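Local coordinates for RPA0582 (Rhodopseudomonas palustris, PDB 3HHL), which is of unknown function but belongs to the DUF1330 family, whose clan is that of the dimeric alpha/beta barrels, at residues C[37-42]-C[48-53]; C[85-90]-C[121-126]; C[93-98]-C[102-107]. One frame throughout, in Å; residues are numbered along the deposited sequence.

Interaction 1. Residues C[37-42]-C[48-53]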
# COMPACT_ATOMS: atom_id res chain seq x y z
N ALA C 37 2.50 -13.25 19.98
CA ALA C 37 1.17 -13.61 19.49
C ALA C 37 0.14 -13.66 20.64
O ALA C 37 0.44 -14.19 21.70
CB ALA C 37 1.23 -14.96 18.75
N ALA C 38 -1.05 -13.13 20.40
CA ALA C 38 -2.16 -13.11 21.38
C ALA C 38 -3.25 -14.14 21.07
O ALA C 38 -4.32 -13.79 20.56
CB ALA C 38 -2.77 -11.70 21.47
N TYR C 39 -2.99 -15.40 21.38
CA TYR C 39 -4.04 -16.43 21.33
C TYR C 39 -4.90 -16.44 22.61
O TYR C 39 -4.39 -16.15 23.70
CB TYR C 39 -3.42 -17.81 21.18
CG TYR C 39 -2.78 -18.11 19.86
CD1 TYR C 39 -1.45 -17.82 19.64
CD2 TYR C 39 -3.49 -18.71 18.84
CE1 TYR C 39 -0.84 -18.11 18.44
CE2 TYR C 39 -2.88 -19.00 17.61
CZ TYR C 39 -1.55 -18.70 17.44
OH TYR C 39 -0.91 -18.98 16.26
N PRO C 40 -6.19 -16.82 22.48
CA PRO C 40 -7.08 -17.01 23.65
C PRO C 40 -6.44 -17.89 24.71
O PRO C 40 -6.46 -17.55 25.89
CB PRO C 40 -8.31 -17.71 23.07
CG PRO C 40 -8.30 -17.38 21.59
CD PRO C 40 -6.86 -17.20 21.22
N ASP C 41 -5.86 -19.01 24.29
CA ASP C 41 -5.24 -19.96 25.22
C ASP C 41 -3.88 -19.51 25.82
O ASP C 41 -3.19 -20.30 26.45
CB ASP C 41 -5.13 -21.36 24.57
CG ASP C 41 -3.94 -21.51 23.63
OD1 ASP C 41 -3.39 -20.48 23.18
OD2 ASP C 41 -3.56 -22.67 23.33
N GLY C 42 -3.48 -18.27 25.59
CA GLY C 42 -2.26 -17.71 26.21
C GLY C 42 -0.91 -18.28 25.79
O GLY C 42 0.13 -17.83 26.28
N ALA C 48 5.29 -13.56 14.07
CA ALA C 48 5.80 -14.21 12.85
C ALA C 48 5.45 -15.68 12.80
O ALA C 48 4.94 -16.18 11.78
CB ALA C 48 7.30 -14.04 12.74
N GLU C 49 5.69 -16.39 13.89
CA GLU C 49 5.36 -17.79 13.91
C GLU C 49 3.85 -18.02 13.65
O GLU C 49 3.48 -18.91 12.89
CB GLU C 49 5.84 -18.43 15.23
CG GLU C 49 7.38 -18.53 15.30
CD GLU C 49 7.92 -19.04 16.66
OE1 GLU C 49 7.26 -18.85 17.73
OE2 GLU C 49 9.02 -19.64 16.66
N ALA C 50 2.99 -17.23 14.29
CA ALA C 50 1.54 -17.40 14.14
C ALA C 50 1.09 -16.99 12.74
O ALA C 50 0.25 -17.64 12.15
CB ALA C 50 0.79 -16.60 15.21
N TYR C 51 1.65 -15.91 12.21
CA TYR C 51 1.35 -15.50 10.85
C TYR C 51 1.79 -16.55 9.83
O TYR C 51 1.12 -16.77 8.85
CB TYR C 51 1.94 -14.13 10.52
CG TYR C 51 1.31 -13.53 9.27
CD1 TYR C 51 1.93 -13.61 8.04
CD2 TYR C 51 0.06 -12.94 9.32
CE1 TYR C 51 1.34 -13.08 6.90
CE2 TYR C 51 -0.52 -12.40 8.20
CZ TYR C 51 0.11 -12.47 6.99
OH TYR C 51 -0.51 -11.94 5.87
N ALA C 52 2.92 -17.19 10.08
CA ALA C 52 3.38 -18.32 9.26
C ALA C 52 2.32 -19.41 9.27
O ALA C 52 1.89 -19.89 8.22
CB ALA C 52 4.71 -18.87 9.79
N ALA C 53 1.87 -19.80 10.45
CA ALA C 53 0.87 -20.86 10.57
C ALA C 53 -0.39 -20.46 9.74
O ALA C 53 -0.90 -21.27 8.97
CB ALA C 53 0.52 -21.14 12.04

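Interaction 2. Residues C[85-90]-C[121-126]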
# COMPACT_ATOMS: atom_id res chain seq x y z
N GLU C 85 4.44 4.45 11.57
CA GLU C 85 3.92 3.43 10.64
C GLU C 85 5.06 2.61 10.08
O GLU C 85 6.01 3.15 9.49
CB GLU C 85 3.12 4.04 9.50
CG GLU C 85 1.64 3.94 9.71
CD GLU C 85 0.83 4.62 8.63
OE1 GLU C 85 1.22 4.58 7.45
OE2 GLU C 85 -0.22 5.21 8.97
N HIS C 86 5.01 1.31 10.33
CA HIS C 86 5.87 0.36 9.65
C HIS C 86 5.11 -0.93 9.47
O HIS C 86 4.16 -1.19 10.18
CB HIS C 86 7.21 0.17 10.38
CG HIS C 86 7.11 -0.63 11.63
ND1 HIS C 86 7.32 -1.99 11.67
CD2 HIS C 86 6.81 -0.25 12.90
CE1 HIS C 86 7.15 -2.43 12.91
NE2 HIS C 86 6.85 -1.39 13.67
N TRP C 87 5.49 -1.71 8.48
CA TRP C 87 4.78 -2.91 8.12
C TRP C 87 5.79 -4.02 7.97
O TRP C 87 6.88 -3.79 7.48
CB TRP C 87 4.03 -2.69 6.83
CG TRP C 87 3.10 -1.54 6.90
CD1 TRP C 87 3.19 -0.37 6.22
CD2 TRP C 87 1.92 -1.45 7.67
NE1 TRP C 87 2.14 0.45 6.52
CE2 TRP C 87 1.34 -0.19 7.40
CE3 TRP C 87 1.29 -2.31 8.54
CZ2 TRP C 87 0.19 0.23 8.02
CZ3 TRP C 87 0.14 -1.89 9.15
CH2 TRP C 87 -0.40 -0.62 8.90
N ASP C 88 5.43 -5.21 8.45
CA ASP C 88 6.29 -6.38 8.42
C ASP C 88 6.06 -7.16 7.14
O ASP C 88 6.98 -7.75 6.62
CB ASP C 88 5.99 -7.27 9.63
CG ASP C 88 6.32 -6.60 10.95
OD1 ASP C 88 7.46 -6.13 11.10
OD2 ASP C 88 5.45 -6.54 11.85
N HIS C 89 4.82 -7.19 6.65
CA HIS C 89 4.52 -7.85 5.40
C HIS C 89 3.76 -6.90 4.50
O HIS C 89 2.83 -6.23 4.95
CB HIS C 89 3.66 -9.06 5.65
CG HIS C 89 4.37 -10.16 6.35
ND1 HIS C 89 5.69 -10.47 6.09
CD2 HIS C 89 3.96 -11.03 7.30
CE1 HIS C 89 6.07 -11.48 6.86
NE2 HIS C 89 5.04 -11.83 7.60
N VAL C 90 4.17 -6.82 3.24
CA VAL C 90 3.49 -5.98 2.28
C VAL C 90 3.39 -6.75 0.97
O VAL C 90 4.38 -7.09 0.39
CB VAL C 90 4.22 -4.64 2.08
CG1 VAL C 90 3.45 -3.75 1.14
CG2 VAL C 90 4.38 -3.94 3.37
N VAL C 121 -1.68 -10.44 14.30
CA VAL C 121 -1.65 -9.10 13.72
C VAL C 121 -1.89 -8.03 14.78
O VAL C 121 -2.86 -8.08 15.52
CB VAL C 121 -2.63 -8.98 12.55
CG1 VAL C 121 -2.72 -7.54 12.05
CG2 VAL C 121 -2.23 -9.94 11.43
N GLU C 122 -0.98 -7.08 14.85
CA GLU C 122 -1.13 -5.94 15.73
C GLU C 122 -1.97 -4.84 15.10
O GLU C 122 -2.75 -4.16 15.79
CB GLU C 122 0.24 -5.39 16.09
CG GLU C 122 0.27 -4.49 17.32
CD GLU C 122 1.69 -4.01 17.61
OE1 GLU C 122 2.33 -4.63 18.52
OE2 GLU C 122 2.14 -3.06 16.90
N ASP C 123 -1.78 -4.64 13.80
CA ASP C 123 -2.51 -3.62 13.01
C ASP C 123 -2.28 -3.98 11.57
O ASP C 123 -1.26 -4.56 11.24
CB ASP C 123 -1.91 -2.25 13.29
CG ASP C 123 -2.72 -1.08 12.72
OD1 ASP C 123 -3.94 -1.18 12.41
OD2 ASP C 123 -2.08 0.00 12.63
N SER C 124 -3.24 -3.65 10.71
CA SER C 124 -3.14 -3.98 9.29
C SER C 124 -4.05 -3.13 8.46
O SER C 124 -4.96 -2.51 8.98
CB SER C 124 -3.54 -5.43 9.03
OG SER C 124 -4.86 -5.67 9.49
N ARG C 125 -3.80 -3.13 7.16
CA ARG C 125 -4.73 -2.63 6.17
C ARG C 125 -4.94 -3.69 5.13
O ARG C 125 -4.02 -4.44 4.82
CB ARG C 125 -4.17 -1.41 5.50
CG ARG C 125 -3.85 -0.30 6.43
CD ARG C 125 -5.12 0.24 7.06
NE ARG C 125 -4.81 1.35 7.92
CZ ARG C 125 -4.49 1.25 9.21
NH1 ARG C 125 -4.45 0.06 9.83
NH2 ARG C 125 -4.24 2.36 9.89
N LEU C 126 -6.17 -3.78 4.62
CA LEU C 126 -6.48 -4.63 3.49
C LEU C 126 -7.30 -3.75 2.60
O LEU C 126 -8.44 -3.45 2.91
CB LEU C 126 -7.25 -5.88 3.94
CG LEU C 126 -7.60 -6.97 2.91
CD1 LEU C 126 -6.37 -7.46 2.25
CD2 LEU C 126 -8.36 -8.11 3.58

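Interaction 3. Residues C[93-98]-C[102-107]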
# COMPACT_ATOMS: atom_id res chain seq x y z
N ALA C 93 -2.48 -9.68 -3.28
CA ALA C 93 -3.05 -11.00 -3.62
C ALA C 93 -4.07 -10.67 -4.68
O ALA C 93 -4.85 -9.75 -4.51
CB ALA C 93 -3.71 -11.66 -2.37
N GLU C 94 -4.07 -11.42 -5.77
CA GLU C 94 -5.15 -11.32 -6.77
C GLU C 94 -6.14 -12.46 -6.58
O GLU C 94 -5.74 -13.58 -6.33
CB GLU C 94 -4.54 -11.42 -8.17
CG GLU C 94 -5.52 -11.67 -9.28
CD GLU C 94 -4.96 -11.38 -10.67
OE1 GLU C 94 -4.04 -10.52 -10.76
OE2 GLU C 94 -5.46 -12.00 -11.66
N TYR C 95 -7.43 -12.19 -6.73
CA TYR C 95 -8.44 -13.24 -6.80
C TYR C 95 -9.23 -13.00 -8.06
O TYR C 95 -9.32 -11.89 -8.49
CB TYR C 95 -9.33 -13.23 -5.56
CG TYR C 95 -8.54 -13.42 -4.28
CD1 TYR C 95 -7.83 -12.36 -3.73
CD2 TYR C 95 -8.49 -14.65 -3.62
CE1 TYR C 95 -7.11 -12.49 -2.56
CE2 TYR C 95 -7.76 -14.79 -2.44
CZ TYR C 95 -7.07 -13.69 -1.93
OH TYR C 95 -6.30 -13.79 -0.78
N PRO C 96 -9.79 -14.05 -8.66
CA PRO C 96 -10.36 -13.82 -9.98
C PRO C 96 -11.72 -13.17 -9.90
O PRO C 96 -12.27 -12.69 -10.92
CB PRO C 96 -10.42 -15.23 -10.56
CG PRO C 96 -10.41 -16.13 -9.40
CD PRO C 96 -9.68 -15.48 -8.34
N SER C 97 -12.28 -13.14 -8.71
CA SER C 97 -13.61 -12.60 -8.53
C SER C 97 -13.80 -12.32 -7.06
O SER C 97 -13.04 -12.82 -6.23
CB SER C 97 -14.68 -13.62 -8.96
OG SER C 97 -14.70 -14.72 -8.04
N VAL C 98 -14.82 -11.52 -6.76
CA VAL C 98 -15.24 -11.28 -5.43
C VAL C 98 -15.73 -12.59 -4.82
O VAL C 98 -15.42 -12.91 -3.69
CB VAL C 98 -16.34 -10.23 -5.37
CG1 VAL C 98 -16.95 -10.15 -3.99
CG2 VAL C 98 -15.78 -8.88 -5.77
N VAL C 102 -14.92 -14.55 -1.22
CA VAL C 102 -15.92 -14.87 -0.22
C VAL C 102 -15.90 -16.39 0.09
O VAL C 102 -15.97 -16.82 1.27
CB VAL C 102 -17.32 -14.37 -0.65
CG1 VAL C 102 -18.42 -14.94 0.21
CG2 VAL C 102 -17.35 -12.87 -0.63
N GLU C 103 -15.72 -17.19 -0.94
CA GLU C 103 -15.73 -18.62 -0.74
C GLU C 103 -14.57 -19.01 0.17
O GLU C 103 -14.71 -19.86 1.04
CB GLU C 103 -15.69 -19.36 -2.09
CG GLU C 103 -17.02 -19.35 -2.83
CD GLU C 103 -18.16 -19.91 -2.01
OE1 GLU C 103 -17.93 -20.91 -1.29
OE2 GLU C 103 -19.28 -19.36 -2.11
N MSE C 104 -13.42 -18.37 -0.02
CA MSE C 104 -12.26 -18.63 0.81
C MSE C 104 -12.54 -18.28 2.27
O MSE C 104 -12.18 -19.00 3.21
CB MSE C 104 -11.06 -17.80 0.34
CG MSE C 104 -9.90 -17.73 1.34
SE MSE C 104 -8.31 -16.87 0.65
CE MSE C 104 -8.85 -15.04 1.08
N ILE C 105 -13.15 -17.13 2.44
CA ILE C 105 -13.45 -16.64 3.76
C ILE C 105 -14.46 -17.55 4.46
O ILE C 105 -14.48 -17.64 5.69
CB ILE C 105 -13.94 -15.17 3.67
CG1 ILE C 105 -12.73 -14.28 3.83
CG2 ILE C 105 -15.05 -14.81 4.70
CD1 ILE C 105 -13.15 -12.84 4.16
N ARG C 106 -15.29 -18.23 3.68
CA ARG C 106 -16.28 -19.12 4.28
C ARG C 106 -15.80 -20.52 4.49
O ARG C 106 -16.43 -21.27 5.22
CB ARG C 106 -17.53 -19.16 3.42
CG ARG C 106 -18.25 -17.83 3.38
CD ARG C 106 -19.42 -17.98 2.46
NE ARG C 106 -20.28 -16.81 2.39
CZ ARG C 106 -21.35 -16.77 1.60
NH1 ARG C 106 -21.65 -17.82 0.84
NH2 ARG C 106 -22.09 -15.67 1.54
N ASP C 107 -14.69 -20.87 3.88
CA ASP C 107 -14.20 -22.23 3.94
C ASP C 107 -13.80 -22.63 5.38
O ASP C 107 -13.07 -21.90 6.04
CB ASP C 107 -13.03 -22.41 3.00
CG ASP C 107 -12.57 -23.83 2.94
OD1 ASP C 107 -12.75 -24.49 1.91
OD2 ASP C 107 -12.03 -24.29 3.94

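Interaction 1. Residues C[37-42]-C[48-53]
Ala-50 meets Tyr-39 and Ala-37 where the loop between strand 25-33 and helix 47-64 folds back on that helix. This loop is the first leg of the beta-alpha-beta unit made by strand 25-33, helix 47-64 and strand 71-80, in a ferredoxin-like chain of the dimeric alpha/beta-barrel clan. The contact is small and made without a hydrogen bond between the two segments. Its packed part is centred on one methyl group. Ala-50 CB points from the helix into the loop and lies 3.9 Å from Ala-37 CB. Ala-50 CB is also 3.9 Å from Tyr-39 CZ, at an oblique angle to the ring. The ring comes to the helix hydroxyl end first. Its CG stands anti to the carbonyl carbon (chi1 -70°), which sends the long axis of the side chain toward Ala-50. Helix 117-120 adds to this side: Ala-119 touches Tyr-39 and Ala-120 touches Ala-50. The far side is looser. From Tyr-39 to Gly-42 the chain makes a type I beta turn, closed by Gly-42 N to Tyr-39 O at 3.0 Å. Pro-40, Asp-41 and Gly-42 in this turn are exposed. Arg-43 forms a salt bridge with Asp-41 and a cation-pi contact with Tyr-39, linking the turn to the ring. At the polar end of the ring, Tyr-39 OH is hydrogen-bonded to His-116 ND1.

Interaction 2. Residues C[85-90]-C[121-126]
Trp-87 reaches Asp-123, Ser-124 and Arg-125 with the far end of its indole. The contact lies on the antiparallel sheet of a ferredoxin-like, alpha/beta-barrel fold, in which strands 89-95 and 121-128 flank strand 25-33. Trp-87 lies just before the first of these flanking strands. Rotation about the bond to CB (chi1 -57°) sets CG beside the backbone N, opposite the carbonyl carbon, and the ring then runs across toward the other segment. Along the way the side chain packs on Leu-30 of strand 25-33 and Met-78 of strand 71-80. At the six-membered end, Trp-87 CZ3 is 3.7 Å from Asp-123 O, which lies at the ring edge and in its plane. Trp-87 CZ3 also lies 3.9 Å from Ser-124 CA. The last atom, Trp-87 CH2, is 4.1 Å from Asp-123 OD2, with ring and carboxylate planes 49° apart. The same CH2 sits over one face of the Arg-125 guanidinium, toward its rim. Within its own segment the guanidinium is gripped twice: Arg-125 NH1 donates to Asp-123 OD1 in a salt bridge of 2.9 Å, and also to Ser-124 O. Arg-125 NE pairs with an acidic side chain of the neighbouring subunit, whose strand continues the sheet beside Leu-126. The Arg-125 NH1 bond to Ser-124 O is 2.8 Å long, with an N-H...O angle of 161° and the donor lying above the carbonyl plane.

Interaction 3. Residues C[93-98]-C[102-107]
This is a buried strand-to-helix contact, a Met-aromatic pair of Tyr-95 and Met-104 between strand 89-95 and helix 98-106. It sits in the alpha/beta-barrel fold where the strand ends and the chain turns into the helix, which packs over the sheet. Met-104 is present as selenomethionine. Met-104 SE lies 5.0 Å from the centroid of the Tyr-95 ring, obliquely, 72° off the ring normal. The terminal Met-104 CE comes to the hydroxyl end of the ring, 3.7 Å from Tyr-95 CE2. The two side chains cross at about a right angle. Met-104 runs extended with CG anti to the backbone N (chi1 165°), then bends at its last torsion, which sets CE against the ring. Ser-62 of helix 47-64 touches both side chains, and Phe-101 meets the Tyr-95 ring edge-to-face. A bound polyethylene glycol, probably from the crystallisation liquor, lies about 4 Å from the Tyr-95 side chain. The second part of the contact is the helix start. Ser-97 is the N-cap, with OG bonded to Ala-100 N. Val-98 and Val-102 are one turn apart, and Val-98 CG1 and Val-102 CG2 approach to 4.3 Å. Helix 10-18 packs on both, through Phe-16 on Val-98 and Phe-13 on Val-102. Between the two valines runs a helical i to i+4 bond of the first turn, Val-102 N to Val-98 O, 3.0 Å long with an N-H...O angle of 157°.

Following the chain from the N terminus, interaction 1 closes first. It ties the loop after strand 25-33 to the start of helix 47-64, and is complete before the others open. Interaction 2 opens at 85-90 and closes at 121-126, so it spans a long loop joining the two strands that flank strand 25-33. Interaction 3 is nested inside that loop. It joins the end of strand 89-95 to helix 98-106. Interactions 2 and 3 share strand 89-95 but lie on opposite sides of the chain's centre, about 20 Å apart between centres. Interactions 1 and 2 touch through Tyr-51 and His-89, which connects helix 47-64 to the sheet.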